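Local coordinates for protein Orf11 (Staphylococcus phage P68, PDB 6O43) that is a potential phage lysin and so probably helps to break down the staphylococcal cell wall, built as a compact single chain, about half helix with no strand, at residues F64-K69 with A182-A187; G108-Y113 with A132-N137; A115-H120 with N169-Y174. All coordinates share one frame; numbering follows the deposited sequence.

Contact 1: F64-K69 with A182-A187; sequences FAVYEK and ANTILA
Val66 lays one methyl against the neighbouring helix: its CG2 lies 3.7 Å from Thr184 CG2 and equally 3.7 Å from Ile185 CG1. The arrangement is a helix-helix packing within an all-helical fold; the segments' axes approach to 9.7 Å, with 117° between their N-to-C directions. A beta-branched valine suits the spot because CG1, turned away from its backbone N (chi1 155°), passes Thr184 CB, while CG2 meets both neighbours. Val66 and Ile185 cross at roughly a right angle, whereas Val66 and Thr184 slide past each other in opposite directions. Farther out, Phe10 of helix 3-11 and Phe19 pack on Ile185, continuing the apolar layer. Thr184 offers its methyl to this layer and turns its hydroxyl back: OG1 bonds to Asp180 O, one turn earlier in the same helix, so a polar residue is accommodated in a buried place. The other side of helix 61-71 is fastened elsewhere, Glu68 making a salt bridge to Arg35 and taking a hydrogen bond from Leu80 N. At the partly exposed margin, the bent Lys69 chain brings NZ to 4.0 Å from Thr184 OG1, too long for a hydrogen bond.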
ATOM      1  N   PHE A  64      -0.331  -3.175  -6.798  1.00 42.77           N
ATOM      2  CA  PHE A  64      -0.965  -2.065  -7.501  1.00 36.40           C
ATOM      3  C   PHE A  64      -2.477  -2.251  -7.561  1.00 45.66           C
ATOM      4  O   PHE A  64      -3.245  -1.358  -7.182  1.00 43.74           O
ATOM      5  CB  PHE A  64      -0.362  -1.956  -8.905  1.00 44.20           C
ATOM      6  CG  PHE A  64      -0.667  -0.667  -9.614  1.00 42.90           C
ATOM      7  CD1 PHE A  64       0.124   0.454  -9.398  1.00 38.35           C
ATOM      8  CD2 PHE A  64      -1.717  -0.585 -10.520  1.00 41.18           C
ATOM      9  CE1 PHE A  64      -0.137   1.642 -10.047  1.00 40.53           C
ATOM     10  CE2 PHE A  64      -1.987   0.602 -11.180  1.00 46.22           C
ATOM     11  CZ  PHE A  64      -1.192   1.721 -10.941  1.00 42.32           C
ATOM     12  N   ALA A  65      -2.921  -3.426  -8.015  1.00 44.63           N
ATOM     13  CA  ALA A  65      -4.351  -3.686  -8.158  1.00 42.79           C
ATOM     14  C   ALA A  65      -5.057  -3.679  -6.807  1.00 44.31           C
ATOM     15  O   ALA A  65      -6.140  -3.099  -6.663  1.00 39.27           O
ATOM     16  CB  ALA A  65      -4.572  -5.022  -8.867  1.00 38.68           C
ATOM     17  N   VAL A  66      -4.468  -4.339  -5.806  1.00 43.16           N
ATOM     18  CA  VAL A  66      -5.112  -4.428  -4.498  1.00 48.45           C
ATOM     19  C   VAL A  66      -5.254  -3.047  -3.866  1.00 45.59           C
ATOM     20  O   VAL A  66      -6.271  -2.743  -3.229  1.00 48.11           O
ATOM     21  CB  VAL A  66      -4.335  -5.392  -3.583  1.00 56.74           C
ATOM     22  CG1 VAL A  66      -4.576  -5.044  -2.125  1.00 60.82           C
ATOM     23  CG2 VAL A  66      -4.747  -6.828  -3.864  1.00 60.54           C
ATOM     24  N   TYR A  67      -4.245  -2.190  -4.028  1.00 40.51           N
ATOM     25  CA  TYR A  67      -4.344  -0.844  -3.470  1.00 44.13           C
ATOM     26  C   TYR A  67      -5.331   0.012  -4.253  1.00 47.09           C
ATOM     27  O   TYR A  67      -6.091   0.789  -3.662  1.00 53.80           O
ATOM     28  CB  TYR A  67      -2.967  -0.182  -3.426  1.00 39.96           C
ATOM     29  CG  TYR A  67      -2.298  -0.303  -2.079  1.00 41.36           C
ATOM     30  CD1 TYR A  67      -2.649  -1.320  -1.200  1.00 42.84           C
ATOM     31  CD2 TYR A  67      -1.336   0.614  -1.671  1.00 50.57           C
ATOM     32  CE1 TYR A  67      -2.049  -1.433   0.039  1.00 50.46           C
ATOM     33  CE2 TYR A  67      -0.732   0.512  -0.430  1.00 58.81           C
ATOM     34  CZ  TYR A  67      -1.092  -0.513   0.423  1.00 55.57           C
ATOM     35  OH  TYR A  67      -0.494  -0.624   1.661  1.00 48.21           O
ATOM     36  N   GLU A  68      -5.341  -0.112  -5.582  1.00 45.98           N
ATOM     37  CA  GLU A  68      -6.313   0.631  -6.374  1.00 39.96           C
ATOM     38  C   GLU A  68      -7.734   0.220  -6.015  1.00 43.27           C
ATOM     39  O   GLU A  68      -8.627   1.068  -5.906  1.00 53.42           O
ATOM     40  CB  GLU A  68      -6.049   0.428  -7.868  1.00 39.57           C
ATOM     41  CG  GLU A  68      -6.998   1.197  -8.779  1.00 38.78           C
ATOM     42  CD  GLU A  68      -6.897   2.705  -8.600  1.00 42.37           C
ATOM     43  OE1 GLU A  68      -5.883   3.178  -8.047  1.00 42.73           O
ATOM     44  OE2 GLU A  68      -7.839   3.420  -9.005  1.00 45.97           O
ATOM     45  N   LYS A  69      -7.962  -1.080  -5.811  1.00 45.75           N
ATOM     46  CA  LYS A  69      -9.293  -1.540  -5.432  1.00 49.90           C
ATOM     47  C   LYS A  69      -9.714  -0.966  -4.084  1.00 54.47           C
ATOM     48  O   LYS A  69     -10.858  -0.529  -3.916  1.00 52.21           O
ATOM     49  CB  LYS A  69      -9.330  -3.069  -5.406  1.00 54.53           C
ATOM     50  CG  LYS A  69     -10.674  -3.672  -5.019  1.00 53.80           C
ATOM     51  CD  LYS A  69     -10.772  -3.929  -3.525  1.00 59.44           C
ATOM     52  CE  LYS A  69     -12.146  -4.473  -3.143  1.00 64.35           C
ATOM     53  NZ  LYS A  69     -12.258  -4.727  -1.673  1.00 60.06           N
ATOM     54  N   ALA A 182      -3.997  -7.118   2.612  1.00 47.13           N
ATOM     55  CA  ALA A 182      -3.799  -8.534   2.905  1.00 48.70           C
ATOM     56  C   ALA A 182      -5.088  -9.325   2.722  1.00 56.07           C
ATOM     57  O   ALA A 182      -5.078 -10.417   2.139  1.00 54.45           O
ATOM     58  CB  ALA A 182      -3.260  -8.710   4.325  1.00 55.44           C
ATOM     59  N   ASN A 183      -6.212  -8.790   3.210  1.00 57.95           N
ATOM     60  CA  ASN A 183      -7.479  -9.509   3.106  1.00 52.92           C
ATOM     61  C   ASN A 183      -7.924  -9.652   1.655  1.00 53.85           C
ATOM     62  O   ASN A 183      -8.502 -10.679   1.277  1.00 61.73           O
ATOM     63  CB  ASN A 183      -8.555  -8.803   3.931  1.00 55.10           C
ATOM     64  CG  ASN A 183      -8.386  -9.029   5.419  1.00 61.41           C
ATOM     65  OD1 ASN A 183      -7.764 -10.002   5.842  1.00 72.06           O
ATOM     66  ND2 ASN A 183      -8.948  -8.134   6.223  1.00 58.10           N
ATOM     67  N   THR A 184      -7.678  -8.633   0.831  1.00 49.80           N
ATOM     68  CA  THR A 184      -8.038  -8.734  -0.579  1.00 48.29           C
ATOM     69  C   THR A 184      -7.181  -9.776  -1.286  1.00 56.18           C
ATOM     70  O   THR A 184      -7.687 -10.559  -2.098  1.00 54.69           O
ATOM     71  CB  THR A 184      -7.903  -7.375  -1.264  1.00 45.71           C
ATOM     72  OG1 THR A 184      -8.815  -6.445  -0.664  1.00 48.39           O
ATOM     73  CG2 THR A 184      -8.206  -7.502  -2.756  1.00 49.81           C
ATOM     74  N   ILE A 185      -5.885  -9.810  -0.977  1.00 50.09           N
ATOM     75  CA  ILE A 185      -5.001 -10.802  -1.584  1.00 51.54           C
ATOM     76  C   ILE A 185      -5.479 -12.210  -1.249  1.00 55.83           C
ATOM     77  O   ILE A 185      -5.635 -13.059  -2.135  1.00 63.35           O
ATOM     78  CB  ILE A 185      -3.549 -10.565  -1.135  1.00 49.34           C
ATOM     79  CG1 ILE A 185      -2.960  -9.381  -1.903  1.00 49.68           C
ATOM     80  CG2 ILE A 185      -2.708 -11.818  -1.327  1.00 51.82           C
ATOM     81  CD1 ILE A 185      -1.782  -8.716  -1.205  1.00 46.22           C
ATOM     82  N   LEU A 186      -5.728 -12.477   0.034  1.00 59.03           N
ATOM     83  CA  LEU A 186      -6.212 -13.794   0.436  1.00 68.12           C
ATOM     84  C   LEU A 186      -7.595 -14.074  -0.142  1.00 66.81           C
ATOM     85  O   LEU A 186      -7.854 -15.166  -0.660  1.00 73.06           O
ATOM     86  CB  LEU A 186      -6.230 -13.900   1.961  1.00 75.39           C
ATOM     87  CG  LEU A 186      -4.880 -13.766   2.669  1.00 69.83           C
ATOM     88  CD1 LEU A 186      -5.080 -13.516   4.154  1.00 65.39           C
ATOM     89  CD2 LEU A 186      -4.030 -15.011   2.444  1.00 72.84           C
ATOM     90  N   ALA A 187      -8.501 -13.097  -0.058  1.00 70.00           N
ATOM     91  CA  ALA A 187      -9.828 -13.274  -0.636  1.00 63.66           C
ATOM     92  C   ALA A 187      -9.743 -13.670  -2.105  1.00 67.53           C
ATOM     93  O   ALA A 187     -10.579 -14.434  -2.603  1.00 64.87           O
ATOM     94  CB  ALA A 187     -10.645 -11.992  -0.474  1.00 60.57           C
TER

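Contact 2: G108-Y113 with A132-N137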
ATOM      1  N   GLY A 108      14.052   6.827   6.885  1.00 40.76           N
ATOM      2  CA  GLY A 108      12.975   7.372   7.681  1.00 46.41           C
ATOM      3  C   GLY A 108      12.810   6.640   8.997  1.00 34.11           C
ATOM      4  O   GLY A 108      13.613   5.787   9.370  1.00 40.05           O
ATOM      5  N   GLN A 109      11.748   7.023   9.694  1.00 40.61           N
ATOM      6  CA  GLN A 109      11.355   6.445  10.969  1.00 40.88           C
ATOM      7  C   GLN A 109       9.854   6.617  11.107  1.00 37.67           C
ATOM      8  O   GLN A 109       9.265   7.470  10.432  1.00 42.30           O
ATOM      9  CB  GLN A 109      12.086   7.123  12.141  1.00 38.91           C
ATOM     10  CG  GLN A 109      11.661   8.570  12.382  1.00 38.15           C
ATOM     11  CD  GLN A 109      12.604   9.316  13.317  1.00 51.42           C
ATOM     12  OE1 GLN A 109      13.804   9.032  13.357  1.00 51.07           O
ATOM     13  NE2 GLN A 109      12.067  10.273  14.069  1.00 45.71           N
ATOM     14  N   PRO A 110       9.204   5.823  11.953  1.00 40.68           N
ATOM     15  CA  PRO A 110       7.746   5.918  12.073  1.00 38.17           C
ATOM     16  C   PRO A 110       7.321   7.267  12.632  1.00 48.83           C
ATOM     17  O   PRO A 110       8.072   7.952  13.331  1.00 42.48           O
ATOM     18  CB  PRO A 110       7.386   4.773  13.031  1.00 43.40           C
ATOM     19  CG  PRO A 110       8.540   3.803  12.923  1.00 41.53           C
ATOM     20  CD  PRO A 110       9.747   4.702  12.741  1.00 47.70           C
ATOM     21  N   SER A 111       6.089   7.645  12.297  1.00 42.81           N
ATOM     22  CA  SER A 111       5.490   8.913  12.703  1.00 52.50           C
ATOM     23  C   SER A 111       4.313   8.602  13.618  1.00 44.82           C
ATOM     24  O   SER A 111       3.267   8.137  13.153  1.00 42.86           O
ATOM     25  CB  SER A 111       5.051   9.716  11.481  1.00 48.71           C
ATOM     26  OG  SER A 111       4.147  10.737  11.845  1.00 56.36           O
ATOM     27  N   TRP A 112       4.480   8.853  14.915  1.00 39.92           N
ATOM     28  CA  TRP A 112       3.531   8.356  15.901  1.00 41.27           C
ATOM     29  C   TRP A 112       2.394   9.324  16.206  1.00 48.17           C
ATOM     30  O   TRP A 112       1.425   8.920  16.858  1.00 46.42           O
ATOM     31  CB  TRP A 112       4.269   7.989  17.191  1.00 42.89           C
ATOM     32  CG  TRP A 112       5.253   6.885  16.981  1.00 42.18           C
ATOM     33  CD1 TRP A 112       6.609   6.998  16.908  1.00 51.64           C
ATOM     34  CD2 TRP A 112       4.951   5.501  16.779  1.00 46.48           C
ATOM     35  NE1 TRP A 112       7.174   5.761  16.689  1.00 50.47           N
ATOM     36  CE2 TRP A 112       6.176   4.826  16.606  1.00 51.10           C
ATOM     37  CE3 TRP A 112       3.764   4.763  16.738  1.00 45.48           C
ATOM     38  CZ2 TRP A 112       6.247   3.450  16.393  1.00 50.57           C
ATOM     39  CZ3 TRP A 112       3.837   3.395  16.525  1.00 54.83           C
ATOM     40  CH2 TRP A 112       5.070   2.755  16.357  1.00 47.14           C
ATOM     41  N   TYR A 113       2.467  10.573  15.746  1.00 40.79           N
ATOM     42  CA  TYR A 113       1.379  11.514  15.959  1.00 37.46           C
ATOM     43  C   TYR A 113       1.140  12.331  14.699  1.00 39.66           C
ATOM     44  O   TYR A 113       2.047  12.539  13.891  1.00 45.80           O
ATOM     45  CB  TYR A 113       1.650  12.447  17.154  1.00 40.52           C
ATOM     46  CG  TYR A 113       2.767  13.445  16.943  1.00 41.89           C
ATOM     47  CD1 TYR A 113       4.086  13.109  17.216  1.00 43.78           C
ATOM     48  CD2 TYR A 113       2.500  14.726  16.484  1.00 48.77           C
ATOM     49  CE1 TYR A 113       5.111  14.019  17.030  1.00 49.03           C
ATOM     50  CE2 TYR A 113       3.517  15.646  16.299  1.00 57.24           C
ATOM     51  CZ  TYR A 113       4.821  15.286  16.572  1.00 56.61           C
ATOM     52  OH  TYR A 113       5.837  16.194  16.388  1.00 65.42           O
ATOM     53  N   ALA A 132      12.019   0.168  16.601  1.00 41.23           N
ATOM     54  CA  ALA A 132      13.053  -0.851  16.451  1.00 43.71           C
ATOM     55  C   ALA A 132      12.778  -1.762  15.259  1.00 55.92           C
ATOM     56  O   ALA A 132      13.698  -2.100  14.503  1.00 44.38           O
ATOM     57  CB  ALA A 132      13.166  -1.666  17.739  1.00 46.72           C
ATOM     58  N   ASP A 133      11.524  -2.185  15.081  1.00 53.43           N
ATOM     59  CA  ASP A 133      11.191  -3.025  13.935  1.00 45.97           C
ATOM     60  C   ASP A 133      11.497  -2.310  12.628  1.00 44.91           C
ATOM     61  O   ASP A 133      12.097  -2.888  11.714  1.00 46.21           O
ATOM     62  CB  ASP A 133       9.718  -3.436  13.978  1.00 45.73           C
ATOM     63  CG  ASP A 133       9.341  -4.363  12.832  1.00 47.09           C
ATOM     64  OD1 ASP A 133       9.671  -5.562  12.911  1.00 48.29           O
ATOM     65  OD2 ASP A 133       8.737  -3.883  11.848  1.00 52.03           O
ATOM     66  N   PHE A 134      11.098  -1.042  12.525  1.00 41.48           N
ATOM     67  CA  PHE A 134      11.315  -0.306  11.286  1.00 45.70           C
ATOM     68  C   PHE A 134      12.800  -0.138  10.998  1.00 53.51           C
ATOM     69  O   PHE A 134      13.235  -0.247   9.843  1.00 44.36           O
ATOM     70  CB  PHE A 134      10.634   1.059  11.349  1.00 42.47           C
ATOM     71  CG  PHE A 134      10.578   1.752  10.024  1.00 44.98           C
ATOM     72  CD1 PHE A 134       9.587   1.431   9.108  1.00 39.33           C
ATOM     73  CD2 PHE A 134      11.528   2.699   9.679  1.00 40.77           C
ATOM     74  CE1 PHE A 134       9.528   2.051   7.880  1.00 34.41           C
ATOM     75  CE2 PHE A 134      11.478   3.323   8.449  1.00 39.19           C
ATOM     76  CZ  PHE A 134      10.474   2.994   7.545  1.00 37.60           C
ATOM     77  N   ALA A 135      13.594   0.132  12.036  1.00 47.87           N
ATOM     78  CA  ALA A 135      15.022   0.352  11.836  1.00 51.81           C
ATOM     79  C   ALA A 135      15.745  -0.949  11.517  1.00 54.34           C
ATOM     80  O   ALA A 135      16.710  -0.954  10.746  1.00 54.02           O
ATOM     81  CB  ALA A 135      15.632   1.008  13.077  1.00 45.44           C
ATOM     82  N   LYS A 136      15.286  -2.061  12.087  1.00 56.91           N
ATOM     83  CA  LYS A 136      16.005  -3.325  12.008  1.00 55.80           C
ATOM     84  C   LYS A 136      15.403  -4.308  11.011  1.00 58.79           C
ATOM     85  O   LYS A 136      16.151  -5.020  10.331  1.00 59.76           O
ATOM     86  CB  LYS A 136      16.061  -3.977  13.395  1.00 62.28           C
ATOM     87  CG  LYS A 136      17.339  -4.749  13.680  1.00 70.35           C
ATOM     88  CD  LYS A 136      17.318  -5.372  15.071  1.00 79.55           C
ATOM     89  N   ASN A 137      14.073  -4.365  10.896  1.00 51.32           N
ATOM     90  CA  ASN A 137      13.410  -5.426  10.144  1.00 53.15           C
ATOM     91  C   ASN A 137      12.688  -4.958   8.887  1.00 52.13           C
ATOM     92  O   ASN A 137      12.296  -5.803   8.075  1.00 57.85           O
ATOM     93  CB  ASN A 137      12.401  -6.160  11.039  1.00 51.37           C
ATOM     94  CG  ASN A 137      13.043  -6.756  12.274  1.00 64.22           C
ATOM     95  OD1 ASN A 137      14.128  -7.340  12.210  1.00 62.83           O
ATOM     96  ND2 ASN A 137      12.381  -6.600  13.414  1.00 65.92           N
TER
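Phe134 meets the loop 108-113 with two different parts of its side chain. Its ring edge points at a peptide carbonyl, CE2 standing 3.4 Å from Gly108 O with the oxygen near the ring plane, while its CB rests 3.8 Å from Pro110 CG. This is loop-on-helix packing in a helical fold: the loop between helices 89-104 and 124-136 folds back on the second of them. With CG swung opposite the backbone N (chi1 -168°) and the ring plane turned nearly perpendicular to the plane of CA, CB and CG (chi2 82°), the aromatic group leaves helix 124-136 and reaches the loop at Gly108 to Pro110. The pyrrolidine and the phenylalanine run past each other in opposite directions, and Pro110 CD lies obliquely off the ring.

Pro110 works on two fronts. Its CB sits 3.4 Å above one face of the Trp112 indole, offset toward the rim, and its CG and CD turn to Phe134; a rigid ring is apt for such a wedge. The indole itself is steadied by NE1 bonding to Asn131 OD1. Gly108 adopts phi 162° and psi -174°, where a CB would be jammed against the carbonyl O of the residue before, so the lack of a side chain suits the place. Ile148, Pro149 and Tyr159 also pack on Phe134.

Asn137 ND2 gives a bond of 2.9 Å to Asp133 OD1, arriving from above the carboxylate plane, and Asp133 OD2 is held by Tyr159 and His12. No hydrogen bond joins the two segments, so cohesion here rests on burial of apolar surface and van der Waals contact, probably helped by weak attraction between the slightly positive C-H rim of Phe134 and the carbonyl oxygen.

Contact 3: A115-H120 with N169-Y174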
ATOM      1  N   ALA A 115       1.011  15.348  12.745  1.00 56.19           N
ATOM      2  CA  ALA A 115       1.610  16.675  12.825  1.00 59.98           C
ATOM      3  C   ALA A 115       0.607  17.795  12.581  1.00 64.07           C
ATOM      4  O   ALA A 115       0.914  18.952  12.892  1.00 61.67           O
ATOM      5  CB  ALA A 115       2.766  16.791  11.830  1.00 54.66           C
ATOM      6  N   GLY A 116      -0.573  17.488  12.044  1.00 58.16           N
ATOM      7  CA  GLY A 116      -1.571  18.505  11.768  1.00 62.24           C
ATOM      8  C   GLY A 116      -2.689  18.551  12.789  1.00 70.81           C
ATOM      9  O   GLY A 116      -3.431  19.536  12.866  1.00 73.38           O
ATOM     10  N   ASN A 117      -2.824  17.478  13.582  1.00 61.91           N
ATOM     11  CA  ASN A 117      -3.806  17.389  14.668  1.00 65.85           C
ATOM     12  C   ASN A 117      -3.109  16.662  15.819  1.00 57.11           C
ATOM     13  O   ASN A 117      -3.333  15.475  16.067  1.00 56.94           O
ATOM     14  CB  ASN A 117      -5.086  16.676  14.232  1.00 73.30           C
ATOM     15  CG  ASN A 117      -6.146  17.638  13.731  1.00 75.13           C
ATOM     16  OD1 ASN A 117      -6.682  18.442  14.495  1.00 83.54           O
ATOM     17  ND2 ASN A 117      -6.462  17.552  12.446  1.00 76.53           N
ATOM     18  N   ILE A 118      -2.261  17.398  16.532  1.00 54.85           N
ATOM     19  CA  ILE A 118      -1.311  16.798  17.464  1.00 52.58           C
ATOM     20  C   ILE A 118      -2.073  16.206  18.646  1.00 56.15           C
ATOM     21  O   ILE A 118      -2.649  16.934  19.459  1.00 53.22           O
ATOM     22  CB  ILE A 118      -0.270  17.819  17.928  1.00 47.89           C
ATOM     23  CG1 ILE A 118       0.485  18.374  16.720  1.00 50.15           C
ATOM     24  CG2 ILE A 118       0.689  17.184  18.929  1.00 47.18           C
ATOM     25  CD1 ILE A 118       1.458  19.489  17.064  1.00 59.54           C
ATOM     26  N   VAL A 119      -2.065  14.878  18.747  1.00 52.24           N
ATOM     27  CA  VAL A 119      -2.531  14.168  19.931  1.00 51.58           C
ATOM     28  C   VAL A 119      -1.506  13.079  20.221  1.00 55.25           C
ATOM     29  O   VAL A 119      -1.391  12.113  19.457  1.00 43.72           O
ATOM     30  CB  VAL A 119      -3.929  13.558  19.755  1.00 61.46           C
ATOM     31  CG1 VAL A 119      -4.340  12.820  21.027  1.00 63.52           C
ATOM     32  CG2 VAL A 119      -4.943  14.633  19.407  1.00 53.05           C
ATOM     33  N   HIS A 120      -0.756  13.238  21.310  1.00 51.53           N
ATOM     34  CA  HIS A 120       0.212  12.232  21.736  1.00 45.59           C
ATOM     35  C   HIS A 120      -0.526  11.176  22.548  1.00 50.85           C
ATOM     36  O   HIS A 120      -0.984  11.452  23.662  1.00 62.13           O
ATOM     37  CB  HIS A 120       1.335  12.870  22.551  1.00 44.32           C
ATOM     38  CG  HIS A 120       2.032  13.992  21.848  1.00 45.97           C
ATOM     39  ND1 HIS A 120       2.826  13.796  20.737  1.00 47.17           N
ATOM     40  CD2 HIS A 120       2.062  15.322  22.100  1.00 52.44           C
ATOM     41  CE1 HIS A 120       3.307  14.958  20.331  1.00 50.02           C
ATOM     42  NE2 HIS A 120       2.861  15.900  21.143  1.00 46.67           N
ATOM     43  N   ASN A 169      -7.150   8.733  18.135  1.00 54.69           N
ATOM     44  CA  ASN A 169      -6.488   9.874  17.511  1.00 54.54           C
ATOM     45  C   ASN A 169      -7.293  11.165  17.618  1.00 61.35           C
ATOM     46  O   ASN A 169      -6.738  12.242  17.368  1.00 60.83           O
ATOM     47  CB  ASN A 169      -6.179   9.574  16.039  1.00 49.97           C
ATOM     48  CG  ASN A 169      -7.428   9.491  15.176  1.00 54.40           C
ATOM     49  OD1 ASN A 169      -8.180  10.458  15.056  1.00 52.09           O
ATOM     50  ND2 ASN A 169      -7.639   8.337  14.547  1.00 48.22           N
ATOM     51  N   LYS A 170      -8.576  11.087  17.968  1.00 61.70           N
ATOM     52  CA  LYS A 170      -9.427  12.236  18.267  1.00 65.90           C
ATOM     53  C   LYS A 170      -9.735  13.099  17.051  1.00 62.04           C
ATOM     54  O   LYS A 170     -10.220  14.227  17.212  1.00 60.68           O
ATOM     55  CB  LYS A 170      -8.814  13.119  19.360  1.00 62.62           C
ATOM     56  CG  LYS A 170      -8.458  12.379  20.638  1.00 64.48           C
ATOM     57  CD  LYS A 170      -9.654  11.633  21.208  1.00 69.30           C
ATOM     58  CE  LYS A 170      -9.450  11.317  22.684  1.00 75.68           C
ATOM     59  NZ  LYS A 170     -10.603  10.567  23.258  1.00 76.20           N
ATOM     60  N   VAL A 171      -9.474  12.611  15.836  1.00 58.20           N
ATOM     61  CA  VAL A 171      -9.754  13.352  14.615  1.00 61.82           C
ATOM     62  C   VAL A 171     -10.792  12.651  13.749  1.00 67.61           C
ATOM     63  O   VAL A 171     -11.711  13.295  13.232  1.00 76.85           O
ATOM     64  CB  VAL A 171      -8.466  13.609  13.807  1.00 55.04           C
ATOM     65  CG1 VAL A 171      -8.811  14.031  12.386  1.00 54.35           C
ATOM     66  CG2 VAL A 171      -7.621  14.672  14.486  1.00 63.96           C
ATOM     67  N   GLN A 172     -10.671  11.334  13.584  1.00 63.88           N
ATOM     68  CA  GLN A 172     -11.573  10.583  12.719  1.00 63.82           C
ATOM     69  C   GLN A 172     -11.108   9.141  12.576  1.00 59.93           C
ATOM     70  O   GLN A 172      -9.983   8.805  12.961  1.00 54.86           O
ATOM     71  CB  GLN A 172     -11.658  11.231  11.339  1.00 63.10           C
ATOM     72  CG  GLN A 172     -10.351  11.163  10.568  1.00 68.00           C
ATOM     73  CD  GLN A 172     -10.502  11.584   9.123  1.00 71.78           C
ATOM     74  OE1 GLN A 172     -10.925  12.702   8.830  1.00 79.86           O
ATOM     75  NE2 GLN A 172     -10.159  10.685   8.207  1.00 67.56           N
ATOM     76  N   ASN A 173     -11.960   8.288  12.014  1.00 62.36           N
ATOM     77  CA  ASN A 173     -11.591   6.904  11.750  1.00 62.14           C
ATOM     78  C   ASN A 173     -10.832   6.823  10.431  1.00 59.50           C
ATOM     79  O   ASN A 173     -11.336   7.260   9.390  1.00 58.72           O
ATOM     80  CB  ASN A 173     -12.833   6.015  11.715  1.00 61.57           C
ATOM     81  CG  ASN A 173     -13.542   5.950  13.054  1.00 70.36           C
ATOM     82  OD1 ASN A 173     -12.906   5.812  14.100  1.00 64.33           O
ATOM     83  ND2 ASN A 173     -14.866   6.056  13.029  1.00 76.00           N
ATOM     84  N   TYR A 174      -9.622   6.280  10.476  1.00 53.84           N
ATOM     85  CA  TYR A 174      -8.828   6.027   9.284  1.00 59.37           C
ATOM     86  C   TYR A 174      -8.865   4.542   8.948  1.00 53.42           C
ATOM     87  O   TYR A 174      -8.906   3.687   9.837  1.00 51.27           O
ATOM     88  CB  TYR A 174      -7.375   6.470   9.477  1.00 52.09           C
ATOM     89  CG  TYR A 174      -7.194   7.929   9.836  1.00 52.21           C
ATOM     90  CD1 TYR A 174      -7.075   8.899   8.850  1.00 59.98           C
ATOM     91  CD2 TYR A 174      -7.130   8.332  11.162  1.00 54.06           C
ATOM     92  CE1 TYR A 174      -6.904  10.235   9.175  1.00 60.66           C
ATOM     93  CE2 TYR A 174      -6.958   9.662  11.498  1.00 57.89           C
ATOM     94  CZ  TYR A 174      -6.845  10.611  10.501  1.00 63.51           C
ATOM     95  OH  TYR A 174      -6.675  11.937  10.832  1.00 58.74           O
TER
HETATM   96  O   HOH W   1      -4.690  13.083  15.846  1.00 45.05           O
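Asn117 and Asn169 are joined through their backbone carbonyls, which cannot bond each other directly, by one water: it lies 2.8 Å from Asn117 O and 2.7 Å from Asn169 O and donates to both, although other acceptors nearby may compete for its protons. This solvent bridge links the loop 115-120 to the end of helix 166-169 and the loop that follows, at the surface of the helical fold.

Beside it, Val119 points a methyl at the same carbonyl, CG2 being 3.6 Å from Asn169 O; with CG1 opposite the backbone N (chi1 179°), CG2 is the branch that meets this oxygen, while CG1 passes the Lys170 chain. The two methyls of Val119 brush the CB and CG of Lys170, whose chain crosses at about a right angle before NZ turns to Ser167 O. Val171 CG2 presses on Asn117 CB at 3.2 Å, so short that the exact fit there is doubtful.

The 169-174 loop owes its shape to an Asx turn as helix 166-169 ends. Asn169 OD1 accepts from Val171 N and, on a lone pair, from Gln172 N at 3.0 Å, while ND2 returns a 2.9 Å bond to Gln172 O and also reaches Gly163 O. Asparagine suits this place because one amide supplies both acceptor and donor. Lys170, with positive phi (69°), makes the bend. The side-chain amide thus sets the loop's form from within, whereas its hold on 115-120 depends on grazing methyls and a shared water.

In the fold
From the N terminus, the chain reaches helix 61-71, which contact 1 joins to helix 177-187 near the end of the helical body; this closure of 112 intervening residues encloses both other contacts. After helix 89-104 the long loop supplies 108-113, and contact 2 closes on helix 124-136 after only 18 residues. Before that helix begins, the same loop supplies 115-120, whose partner comes much later, at the end of helix 166-169 and in the loop after it. Contacts 2 and 3 therefore cross, and they touch where the Tyr113 ring meets His120 and Ile118. Together they fasten one long loop to two places, on the other side of the chain's centre from contact 1 in the case of contact 2.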